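Local coordinates for formate dehydrogenase (Staphylococcus aureus, PDB 6TTB), which catalyses the NAD-dependent oxidation of formate to carbon dioxide, passing the hydride to the nicotinamide of the cofactor, at residues 162-165 and 166-169; 137-140 and 141-144. One frame throughout, in Å; residues are numbered along the deposited sequence.

Contact 1. Residues 162-165 and 166-169; sequences YEEG and HRQS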
# COMPACT_ATOMS: atom_id res chain seq x y z
N TYR A 162 -0.52 -7.06 1.25
CA TYR A 162 0.75 -6.98 0.56
C TYR A 162 1.86 -7.65 1.35
O TYR A 162 2.80 -8.18 0.78
CB TYR A 162 1.13 -5.52 0.37
CG TYR A 162 2.53 -5.34 -0.15
CD1 TYR A 162 2.84 -5.56 -1.49
CD2 TYR A 162 3.56 -5.06 0.73
CE1 TYR A 162 4.15 -5.50 -1.95
CE2 TYR A 162 4.89 -5.01 0.31
CZ TYR A 162 5.17 -5.20 -1.04
OH TYR A 162 6.44 -5.02 -1.46
N GLU A 163 1.81 -7.57 2.68
CA GLU A 163 2.97 -8.01 3.43
C GLU A 163 3.17 -9.48 3.25
O GLU A 163 4.28 -9.93 3.06
CB GLU A 163 2.84 -7.69 4.91
CG GLU A 163 3.34 -6.31 5.23
CD GLU A 163 4.79 -6.06 4.92
OE1 GLU A 163 5.65 -6.92 5.28
OE2 GLU A 163 5.07 -5.01 4.31
N GLU A 164 2.09 -10.21 3.31
CA GLU A 164 2.13 -11.65 3.18
C GLU A 164 2.50 -11.99 1.76
O GLU A 164 3.31 -12.88 1.51
CB GLU A 164 0.80 -12.27 3.57
CG GLU A 164 0.93 -13.20 4.77
CD GLU A 164 1.95 -14.31 4.53
OE1 GLU A 164 1.59 -15.25 3.85
OE2 GLU A 164 3.10 -14.22 5.02
N GLY A 165 1.96 -11.22 0.83
CA GLY A 165 2.20 -11.48 -0.58
C GLY A 165 3.67 -11.34 -0.90
O GLY A 165 4.21 -12.10 -1.72
N HIS A 166 4.33 -10.37 -0.23
CA HIS A 166 5.75 -10.10 -0.52
C HIS A 166 6.67 -11.08 0.23
O HIS A 166 7.75 -11.46 -0.26
CB HIS A 166 6.10 -8.63 -0.23
CG HIS A 166 7.51 -8.25 -0.55
ND1 HIS A 166 7.95 -8.08 -1.84
CD2 HIS A 166 8.54 -7.90 0.24
CE1 HIS A 166 9.23 -7.78 -1.84
NE2 HIS A 166 9.63 -7.71 -0.58
N ARG A 167 6.24 -11.48 1.43
CA ARG A 167 7.03 -12.41 2.22
C ARG A 167 7.17 -13.70 1.41
O ARG A 167 8.27 -14.10 1.04
CB ARG A 167 6.21 -12.72 3.47
CG ARG A 167 7.00 -13.17 4.67
CD ARG A 167 6.04 -14.00 5.51
NE ARG A 167 6.50 -15.33 5.22
CZ ARG A 167 5.80 -16.25 4.63
NH1 ARG A 167 4.52 -16.03 4.34
NH2 ARG A 167 6.37 -17.42 4.36
N GLN A 168 6.02 -14.28 1.08
CA GLN A 168 5.96 -15.45 0.24
C GLN A 168 6.82 -15.24 -1.00
O GLN A 168 7.59 -16.12 -1.35
CB GLN A 168 4.51 -15.78 -0.15
CG GLN A 168 3.68 -16.58 0.86
CD GLN A 168 2.41 -17.01 0.18
OE1 GLN A 168 2.39 -17.18 -1.03
NE2 GLN A 168 1.30 -17.11 0.91
N SER A 169 6.65 -14.10 -1.71
CA SER A 169 7.51 -13.86 -2.88
C SER A 169 8.97 -14.07 -2.48
O SER A 169 9.64 -15.01 -2.93
CB SER A 169 7.31 -12.48 -3.45
OG SER A 169 8.36 -12.10 -4.38

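Contact 2. Residues 137-140 and 141-144; sequences VEVT and GSNT. With NAD (nicotinamide-adenine-dinucleotide), chain C.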
# COMPACT_ATOMS: atom_id res chain seq x y z
N VAL A 137 7.86 27.66 15.25
CA VAL A 137 7.25 27.73 13.94
C VAL A 137 7.65 26.49 13.20
O VAL A 137 8.82 26.12 13.22
CB VAL A 137 7.66 28.98 13.14
CG1 VAL A 137 7.45 30.21 13.97
CG2 VAL A 137 9.10 28.89 12.73
N GLU A 138 6.70 25.93 12.47
CA GLU A 138 6.96 24.85 11.56
C GLU A 138 6.49 25.30 10.18
O GLU A 138 5.97 26.40 10.07
CB GLU A 138 6.33 23.55 12.12
CG GLU A 138 4.78 23.48 12.09
CD GLU A 138 4.11 22.44 13.04
OE1 GLU A 138 4.73 22.00 14.04
OE2 GLU A 138 2.91 22.15 12.86
N VAL A 139 6.71 24.46 9.14
CA VAL A 139 6.48 24.75 7.73
C VAL A 139 5.13 24.16 7.28
O VAL A 139 5.03 23.20 6.51
CB VAL A 139 7.61 24.13 6.90
CG1 VAL A 139 7.54 24.58 5.45
CG2 VAL A 139 8.98 24.42 7.52
N THR A 140 4.06 24.78 7.73
CA THR A 140 2.75 24.29 7.39
C THR A 140 2.67 24.12 5.88
O THR A 140 3.16 24.95 5.13
CB THR A 140 1.69 25.18 8.06
OG1 THR A 140 2.19 25.40 9.39
CG2 THR A 140 0.33 24.54 8.15
N GLY A 141 2.11 23.00 5.45
CA GLY A 141 1.71 22.85 4.06
C GLY A 141 2.70 22.01 3.29
O GLY A 141 2.30 21.19 2.47
N SER A 142 3.94 22.05 3.75
CA SER A 142 5.08 21.64 2.98
C SER A 142 5.04 20.14 2.58
O SER A 142 5.81 19.73 1.67
CB SER A 142 6.29 21.97 3.72
OG SER A 142 6.46 21.05 4.77
N ASN A 143 4.20 19.31 3.27
CA ASN A 143 4.25 17.85 3.06
C ASN A 143 2.88 17.19 3.31
O ASN A 143 2.75 15.98 3.54
CB ASN A 143 5.35 17.22 3.86
CG ASN A 143 5.17 17.51 5.33
OD1 ASN A 143 4.04 17.74 5.80
ND2 ASN A 143 6.26 17.44 6.08
N THR A 144 1.85 17.97 3.17
CA THR A 144 0.52 17.45 3.31
C THR A 144 0.31 16.33 2.31
O THR A 144 -0.10 15.26 2.69
CB THR A 144 -0.46 18.61 3.31
OG1 THR A 144 -0.24 19.46 2.16
CG2 THR A 144 -0.28 19.45 4.55
PA NAD C . -5.14 20.13 9.79
O1A NAD C . -5.15 21.17 10.86
O2A NAD C . -5.46 20.47 8.35
O5B NAD C . -5.99 18.84 10.26
C5B NAD C . -6.39 18.65 11.63
C4B NAD C . -7.90 18.72 11.68
O4B NAD C . -8.33 17.81 12.71
C3B NAD C . -8.50 20.11 12.01
O3B NAD C . -9.14 20.78 10.93
C2B NAD C . -9.47 19.86 13.17
O2B NAD C . -10.78 20.34 12.92
C1B NAD C . -9.42 18.35 13.42
N9A NAD C . -9.32 18.00 14.84
C8A NAD C . -9.02 18.87 15.89
N7A NAD C . -9.17 18.32 17.07
C5A NAD C . -9.68 17.06 16.82
C6A NAD C . -10.12 15.99 17.66
N6A NAD C . -10.17 16.06 18.98
N1A NAD C . -10.66 14.90 17.06
C2A NAD C . -10.66 14.84 15.72
N3A NAD C . -10.24 15.75 14.83
C4A NAD C . -9.77 16.85 15.44
O3 NAD C . -3.73 19.47 9.81
PN NAD C . -3.21 18.54 8.66
O1N NAD C . -2.33 19.40 7.79
O2N NAD C . -4.38 17.82 8.04
O5D NAD C . -2.32 17.51 9.53
C5D NAD C . -2.92 16.26 9.99
C4D NAD C . -2.00 15.67 11.00
O4D NAD C . -0.97 14.94 10.30
C3D NAD C . -1.30 16.75 11.86
O3D NAD C . -1.73 16.75 13.21
C2D NAD C . 0.20 16.48 11.67
O2D NAD C . 0.96 16.39 12.86
C1D NAD C . 0.28 15.18 10.90
N1N NAD C . 1.31 15.29 9.87
C2N NAD C . 2.37 14.33 9.83
C3N NAD C . 3.38 14.41 8.84
C7N NAD C . 4.33 13.24 8.61
O7N NAD C . 5.44 13.46 8.12
N7N NAD C . 3.92 11.99 8.91
C4N NAD C . 3.44 15.61 8.05
C5N NAD C . 2.40 16.57 8.13
C6N NAD C . 1.37 16.40 9.07

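Contact 1. Residues 162-165 and 166-169
Tyr162 and His166, one helical turn apart, send their rings off the same side of helix 162-171. Both have CG anti to the backbone N, which makes the two side chains run side by side. The ring planes are nearly parallel, 13° apart, but slid so far that they barely overlap, with centroids 5.4 Å apart. What lies over the tyrosine face is His166 CB, 4.0 Å from the ring centroid in a CH-pi contact, while Tyr162 OH sits above the rim of the imidazole. Both polar ends look across the dimer interface: Tyr162 OH bonds Glu163 of the second subunit, and His166 ND1 bonds the carbonyl of its Met321.

The Glu164 carboxylate and the Arg167 guanidinium are almost coplanar, and OE2 meets NH1 at the guanidinium edge in a salt bridge, modelled too short to be trusted in detail. Glu164 OE1 turns toward Gln168, whose NE2 reaches it in a weak hydrogen bond of 3.5 Å, the amide plane inclined 59° to the carboxylate; NE2 also bonds the carbonyl of Asn175. With Glu173 as a second acidic partner of Arg167, the positive charge is probably well balanced, while Tyr162, His166 and Glu163 take part in the dimer interface.

Contact 2. Residues 137-140 and 141-144
Val139 O and Ser142 make the closing grip of a type II beta turn that runs from Val139 to Ser142. That carbonyl oxygen takes two donors from one residue: the backbone N of Ser142 at 3.2 Å, tilted 27° from the carbonyl plane, and its hydroxyl OG at 3.1 Å, lying in that plane. Ser142 OG stands between its own N and carbonyl carbon (chi1 76°), which folds it back over the turn, and Val139 CG1 packs on Ser142 CB at 3.4 Å. Gly141 has a positive phi of 102°, which suits glycine at this corner of a type II turn.

Just past the turn the chain meets the cofactor. Asn143 OD1 lies 3.1 Å from C5N of the NAD nicotinamide, while its ND2 bonds the carbonyl of Gly327. Thr144 brings CG2 to 3.8 Å from the phosphate oxygen O1N, and its OG1 donates to Gly141 O at 3.1 Å, tying the start of helix 144-160 back to the turn.

Further out, Thr140 is held by Lys356 O through OG1 and by Asp357 through its backbone N, and Ser142 rests on Ile336 of helix 330-348. A tight turn leading from strand 135-138, outermost in its parallel sheet within this chain, into a helix whose start lies at the cofactor fits the cleft between the two domains of the D-2-hydroxyacid dehydrogenase family.

Overall arrangement
Helix 144-160 is the main element between the two contacts: it starts at the end of contact 2, and helix 162-171, which carries contact 1, follows it almost at once. Their centres are nevertheless 34 Å apart and their nearest atoms about 21 Å, on opposite sides of the chain's centre. The centre of contact 2 lies about 11 Å from the centre of the chain, and the contact supplies Asn143 and Thr144 to the NAD pocket; Arg276, His324 and Asp218 also bond the cofactor. The centre of contact 1 lies about 26 Å from the centre of the chain. Contact 2 thus meets the cofactor and contact 1 the second subunit, with no direct touch between them.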